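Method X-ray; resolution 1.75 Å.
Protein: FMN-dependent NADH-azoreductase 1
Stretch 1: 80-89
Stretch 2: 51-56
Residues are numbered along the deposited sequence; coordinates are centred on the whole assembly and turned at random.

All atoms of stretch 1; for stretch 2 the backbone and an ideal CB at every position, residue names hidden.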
ATOM      1  N   LYS C  80      16.179  18.141  -7.418  1.00 35.99           N
ATOM      2  CA  LYS C  80      16.509  17.689  -6.070  1.00 36.29           C
ATOM      3  C   LYS C  80      15.778  16.400  -5.675  1.00 36.04           C
ATOM      4  O   LYS C  80      16.381  15.493  -5.090  1.00 35.23           O
ATOM      5  CB  LYS C  80      16.229  18.803  -5.058  1.00 39.19           C
ATOM      6  CG  LYS C  80      16.478  18.426  -3.608  1.00 40.89           C
ATOM      7  CD  LYS C  80      15.757  19.392  -2.671  1.00 45.64           C
ATOM      8  CE  LYS C  80      15.615  18.823  -1.259  1.00 46.71           C
ATOM      9  NZ  LYS C  80      14.693  19.631  -0.401  1.00 48.30           N
ATOM     10  N   VAL C  81      14.488  16.307  -5.988  1.00 33.78           N
ATOM     11  CA  VAL C  81      13.738  15.098  -5.638  1.00 30.61           C
ATOM     12  C   VAL C  81      14.169  13.880  -6.465  1.00 25.57           C
ATOM     13  O   VAL C  81      14.349  12.796  -5.907  1.00 23.18           O
ATOM     14  CB  VAL C  81      12.193  15.299  -5.678  1.00 24.33           C
ATOM     15  CG1 VAL C  81      11.723  15.651  -7.085  1.00 27.12           C
ATOM     16  CG2 VAL C  81      11.474  14.048  -5.149  1.00 20.82           C
ATOM     17  N   THR C  82      14.361  14.062  -7.775  1.00 26.61           N
ATOM     18  CA  THR C  82      14.803  12.960  -8.652  1.00 28.98           C
ATOM     19  C   THR C  82      16.224  12.450  -8.351  1.00 26.32           C
ATOM     20  O   THR C  82      16.524  11.265  -8.546  1.00 22.72           O
ATOM     21  CB  THR C  82      14.667  13.299 -10.173  1.00 28.75           C
ATOM     22  OG1 THR C  82      15.336  14.530 -10.469  1.00 28.53           O
ATOM     23  CG2 THR C  82      13.193  13.407 -10.582  1.00 29.64           C
ATOM     24  N   GLU C  83      17.094  13.343  -7.884  1.00 27.33           N
ATOM     25  CA  GLU C  83      18.432  12.950  -7.448  1.00 29.31           C
ATOM     26  C   GLU C  83      18.364  12.001  -6.250  1.00 26.99           C
ATOM     27  O   GLU C  83      19.098  11.011  -6.189  1.00 25.73           O
ATOM     28  CB  GLU C  83      19.279  14.182  -7.119  1.00 35.55           C
ATOM     29  CG  GLU C  83      19.884  14.846  -8.353  1.00 45.22           C
ATOM     30  CD  GLU C  83      20.386  16.263  -8.096  1.00 50.55           C
ATOM     31  OE1 GLU C  83      20.583  16.629  -6.913  1.00 52.17           O
ATOM     32  OE2 GLU C  83      20.577  17.009  -9.085  1.00 50.24           O
ATOM     33  N   ARG C  84      17.474  12.300  -5.306  1.00 25.33           N
ATOM     34  CA  ARG C  84      17.251  11.428  -4.154  1.00 22.74           C
ATOM     35  C   ARG C  84      16.602  10.083  -4.556  1.00 22.59           C
ATOM     36  O   ARG C  84      16.985   9.021  -4.045  1.00 22.36           O
ATOM     37  CB  ARG C  84      16.417  12.157  -3.089  1.00 20.69           C
ATOM     38  CG  ARG C  84      16.054  11.311  -1.882  1.00 21.43           C
ATOM     39  CD  ARG C  84      17.288  10.733  -1.196  1.00 20.49           C
ATOM     40  NE  ARG C  84      16.891   9.848  -0.105  1.00 19.22           N
ATOM     41  CZ  ARG C  84      17.637   8.859   0.382  1.00 21.47           C
ATOM     42  NH1 ARG C  84      18.841   8.611  -0.130  1.00 22.01           N
ATOM     43  NH2 ARG C  84      17.169   8.106   1.371  1.00 18.30           N
HETATM   44  N   MSE C  85      15.626  10.122  -5.465  1.00 19.94           N
HETATM   45  CA  MSE C  85      15.035   8.885  -5.980  1.00 19.46           C
HETATM   46  C   MSE C  85      16.095   8.034  -6.681  1.00 18.71           C
HETATM   47  O   MSE C  85      16.113   6.808  -6.544  1.00 17.77           O
HETATM   48  CB  MSE C  85      13.862   9.185  -6.916  1.00 18.39           C
HETATM   49  CG  MSE C  85      12.741   9.933  -6.229  1.00 20.84           C
HETATM   50 SE   MSE C  85      11.197  10.188  -7.385  0.72 27.61          SE
HETATM   51  CE  MSE C  85      10.150   8.606  -6.882  1.00 32.08           C
ATOM     52  N   SER C  86      16.991   8.693  -7.411  1.00 20.41           N
ATOM     53  CA  SER C  86      18.099   7.998  -8.049  1.00 21.44           C
ATOM     54  C   SER C  86      19.051   7.332  -7.038  1.00 22.29           C
ATOM     55  O   SER C  86      19.492   6.191  -7.253  1.00 19.77           O
ATOM     56  CB  SER C  86      18.873   8.928  -8.972  1.00 24.39           C
ATOM     57  OG  SER C  86      19.961   8.219  -9.546  1.00 27.24           O
ATOM     58  N   GLU C  87      19.371   8.048  -5.952  1.00 21.48           N
ATOM     59  CA  GLU C  87      20.165   7.489  -4.848  1.00 18.55           C
ATOM     60  C   GLU C  87      19.534   6.218  -4.316  1.00 16.86           C
ATOM     61  O   GLU C  87      20.204   5.195  -4.179  1.00 15.87           O
ATOM     62  CB  GLU C  87      20.273   8.469  -3.678  1.00 22.26           C
ATOM     63  CG  GLU C  87      21.208   9.634  -3.870  1.00 33.75           C
ATOM     64  CD  GLU C  87      21.212  10.570  -2.662  1.00 41.80           C
ATOM     65  OE1 GLU C  87      20.493  10.280  -1.674  1.00 35.75           O
ATOM     66  OE2 GLU C  87      21.937  11.592  -2.702  1.00 47.74           O
ATOM     67  N   ILE C  88      18.242   6.293  -3.990  1.00 16.68           N
ATOM     68  CA  ILE C  88      17.511   5.150  -3.446  1.00 14.39           C
ATOM     69  C   ILE C  88      17.493   3.938  -4.399  1.00 15.61           C
ATOM     70  O   ILE C  88      17.662   2.798  -3.965  1.00 15.10           O
ATOM     71  CB  ILE C  88      16.060   5.532  -3.066  1.00 13.81           C
ATOM     72  CG1 ILE C  88      16.055   6.444  -1.835  1.00 12.94           C
ATOM     73  CG2 ILE C  88      15.246   4.281  -2.810  1.00 13.20           C
ATOM     74  CD1 ILE C  88      14.699   7.027  -1.503  1.00 13.49           C
ATOM     75  N   LEU C  89      17.291   4.196  -5.691  1.00 15.26           N
ATOM     76  CA  LEU C  89      17.282   3.147  -6.710  1.00 17.92           C
ATOM     77  C   LEU C  89      18.649   2.498  -6.862  1.00 17.93           C
ATOM     78  O   LEU C  89      18.755   1.275  -6.937  1.00 19.14           O
ATOM     79  CB  LEU C  89      16.840   3.722  -8.062  1.00 17.30           C
ATOM     80  CG  LEU C  89      17.002   2.825  -9.290  1.00 17.31           C
ATOM     81  CD1 LEU C  89      16.147   1.562  -9.183  1.00 18.47           C
ATOM     82  CD2 LEU C  89      16.651   3.608 -10.540  1.00 15.85           C
ATOM     83  N   UNK C  51      12.198   7.488   8.609  1.00 23.16           N
ATOM     84  CA  UNK C  51      13.162   8.467   9.104  1.00 26.28           C
ATOM     85  C   UNK C  51      13.970   9.090   7.964  1.00 25.07           C
ATOM     86  O   UNK C  51      14.137  10.312   7.908  1.00 26.97           O
ATOM     87  CB  UNK C  51      14.105   7.811  10.115  1.00 26.28           C
ATOM     88  N   UNK C  52      14.476   8.253   7.063  1.00 22.63           N
ATOM     89  CA  UNK C  52      15.195   8.751   5.893  1.00 23.61           C
ATOM     90  C   UNK C  52      14.200   9.392   4.928  1.00 26.46           C
ATOM     91  O   UNK C  52      12.987   9.191   5.055  1.00 29.16           O
ATOM     92  CB  UNK C  52      15.970   7.625   5.205  1.00 23.61           C
ATOM     93  N   UNK C  53      14.708  10.169   3.975  1.00 24.51           N
ATOM     94  CA  UNK C  53      13.856  10.777   2.959  1.00 23.53           C
ATOM     95  C   UNK C  53      13.561   9.749   1.870  1.00 21.37           C
ATOM     96  O   UNK C  53      14.468   9.287   1.174  1.00 18.18           O
ATOM     97  CB  UNK C  53      14.515  12.024   2.366  1.00 23.53           C
ATOM     98  N   UNK C  54      12.290   9.372   1.758  1.00 19.66           N
ATOM     99  CA  UNK C  54      11.840   8.468   0.698  1.00 19.36           C
ATOM    100  C   UNK C  54      10.755   9.200  -0.067  1.00 19.81           C
ATOM    101  O   UNK C  54       9.597   9.239   0.379  1.00 18.31           O
ATOM    102  CB  UNK C  54      11.333   7.135   1.254  1.00 19.36           C
ATOM    103  N   UNK C  55      11.134   9.826  -1.199  1.00 20.72           N
ATOM    104  CA  UNK C  55      10.197  10.652  -1.972  1.00 23.23           C
ATOM    105  C   UNK C  55       8.911   9.922  -2.369  1.00 21.68           C
ATOM    106  O   UNK C  55       8.914   8.791  -2.858  1.00 22.91           O
ATOM    107  CB  UNK C  55      10.892  11.162  -3.236  1.00 23.23           C
ATOM    108  N   UNK C  56       7.801  10.602  -2.140  1.00 20.49           N
ATOM    109  CA  UNK C  56       6.496  10.139  -2.553  1.00 19.38           C
ATOM    110  C   UNK C  56       6.224  10.630  -3.979  1.00 25.36           C
ATOM    111  O   UNK C  56       6.601  11.753  -4.321  1.00 28.89           O
ATOM    112  CB  UNK C  56       5.415  10.622  -1.584  1.00 19.38           C
TER

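Position 51 lies beyond the reach of the helix: no atom of stretch 1 comes within 5.5 Å of its ideal CB. With nothing to fit against, almost any side chain would do. The deposited residue is Asp 51, which makes no contact here.

At position 52 the CA-to-CB bond points toward the helix, and the ideal CB sits 4.0 Å from NH2 of Arg 84. A positive group so near favours an acceptor: Asp, Asn, Ser or Glu would all be reasonable. The residue is Asp 52. Its carboxylate makes no direct salt bridge with the arginine; instead a water accepts a hydrogen bond from Arg 84 NH2 (3.3 Å) and donates a weak one to Asp 52 OD2 (3.0 Å), so a single water bridges the two groups.

Position 53 contributes mainly through its backbone. Its carbonyl O lies at the edge of the Arg 84 guanidinium and accepts two hydrogen bonds, from NE at 2.8 Å and from NH2 at 3.0 Å. Any residue offers this oxygen, and the CA-to-CB bond points sideways, so the interaction hardly restricts the side chain. The phi/psi of -81/115 is extended and accommodates a beta-branched residue well. Val 53 is found, with its CB 4.1 Å from Arg 84 NE. On the helix itself, Arg 84 NH1 forms a salt bridge with Glu 87 OE1 at 2.8 Å, which gives a second partner to the same guanidinium.

At position 54 CB points away, yet the ideal CB is only 4.4 Å from Ile 88 CD1. An apolar side chain would suit this neighbour, and the extended phi/psi of -123/97 is comfortable for Val, Ile or Thr. Val 54 places CG1 4.3 Å from Ile 88 CD1, a loose apolar contact.

Position 55 is the centre of the contact. Its CB points toward the helix, and the ideal CB lies 3.5 Å from Val 81 CG2 and 3.7 Å from Met 85 CG. The space is apolar but shallow, favouring a compact residue such as Ala, Val or Pro; a phi of -55 is also compatible with proline. Pro 55 fills it: CB meets Val 81 CG2 and Met 85 CG, both at 3.6 Å, CG rests 3.7 Å from Arg 84 CG, and CD lies 3.6 Å from Ile 88 CD1. The ring thus packs against successive turns of the helix.

Position 56 turns its CB away, leaving the choice open; it is Met 56, a selenomethionine.

Stretch 2 (51-56) DDVVPM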
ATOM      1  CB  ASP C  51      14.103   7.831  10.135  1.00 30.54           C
ATOM      2  CG  ASP C  51      14.906   8.860  10.909  1.00 31.84           C
ATOM      3  OD1 ASP C  51      14.293   9.758  11.537  1.00 29.28           O
ATOM      4  OD2 ASP C  51      16.152   8.769  10.880  1.00 33.59           O
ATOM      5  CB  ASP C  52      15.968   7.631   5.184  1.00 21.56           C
ATOM      6  CG  ASP C  52      17.014   6.986   6.071  1.00 25.26           C
ATOM      7  OD1 ASP C  52      17.563   7.674   6.961  1.00 27.42           O
ATOM      8  OD2 ASP C  52      17.287   5.785   5.884  1.00 26.95           O
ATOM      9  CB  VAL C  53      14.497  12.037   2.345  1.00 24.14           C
ATOM     10  CG1 VAL C  53      13.551  12.687   1.345  1.00 22.52           C
ATOM     11  CG2 VAL C  53      14.858  13.023   3.437  1.00 26.34           C
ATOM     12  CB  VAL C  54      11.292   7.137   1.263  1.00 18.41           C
ATOM     13  CG1 VAL C  54      10.790   6.243   0.137  1.00 16.84           C
ATOM     14  CG2 VAL C  54      12.363   6.418   2.106  1.00 20.07           C
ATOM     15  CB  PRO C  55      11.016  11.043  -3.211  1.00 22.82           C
ATOM     16  CG  PRO C  55      12.433  11.056  -2.711  1.00 19.28           C
ATOM     17  CD  PRO C  55      12.506   9.896  -1.747  1.00 16.14           C
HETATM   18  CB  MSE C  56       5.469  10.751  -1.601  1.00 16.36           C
HETATM   19  CG  MSE C  56       4.058  10.435  -1.920  1.00 16.37           C
HETATM   20 SE   MSE C  56       2.955  11.481  -0.742  0.67 29.04          SE
HETATM   21  CE  MSE C  56       3.158  13.237  -1.590  1.00 28.30           C
TER
HETATM   22  O   HOH W   1      18.960   6.252   3.423  1.00 29.66           O
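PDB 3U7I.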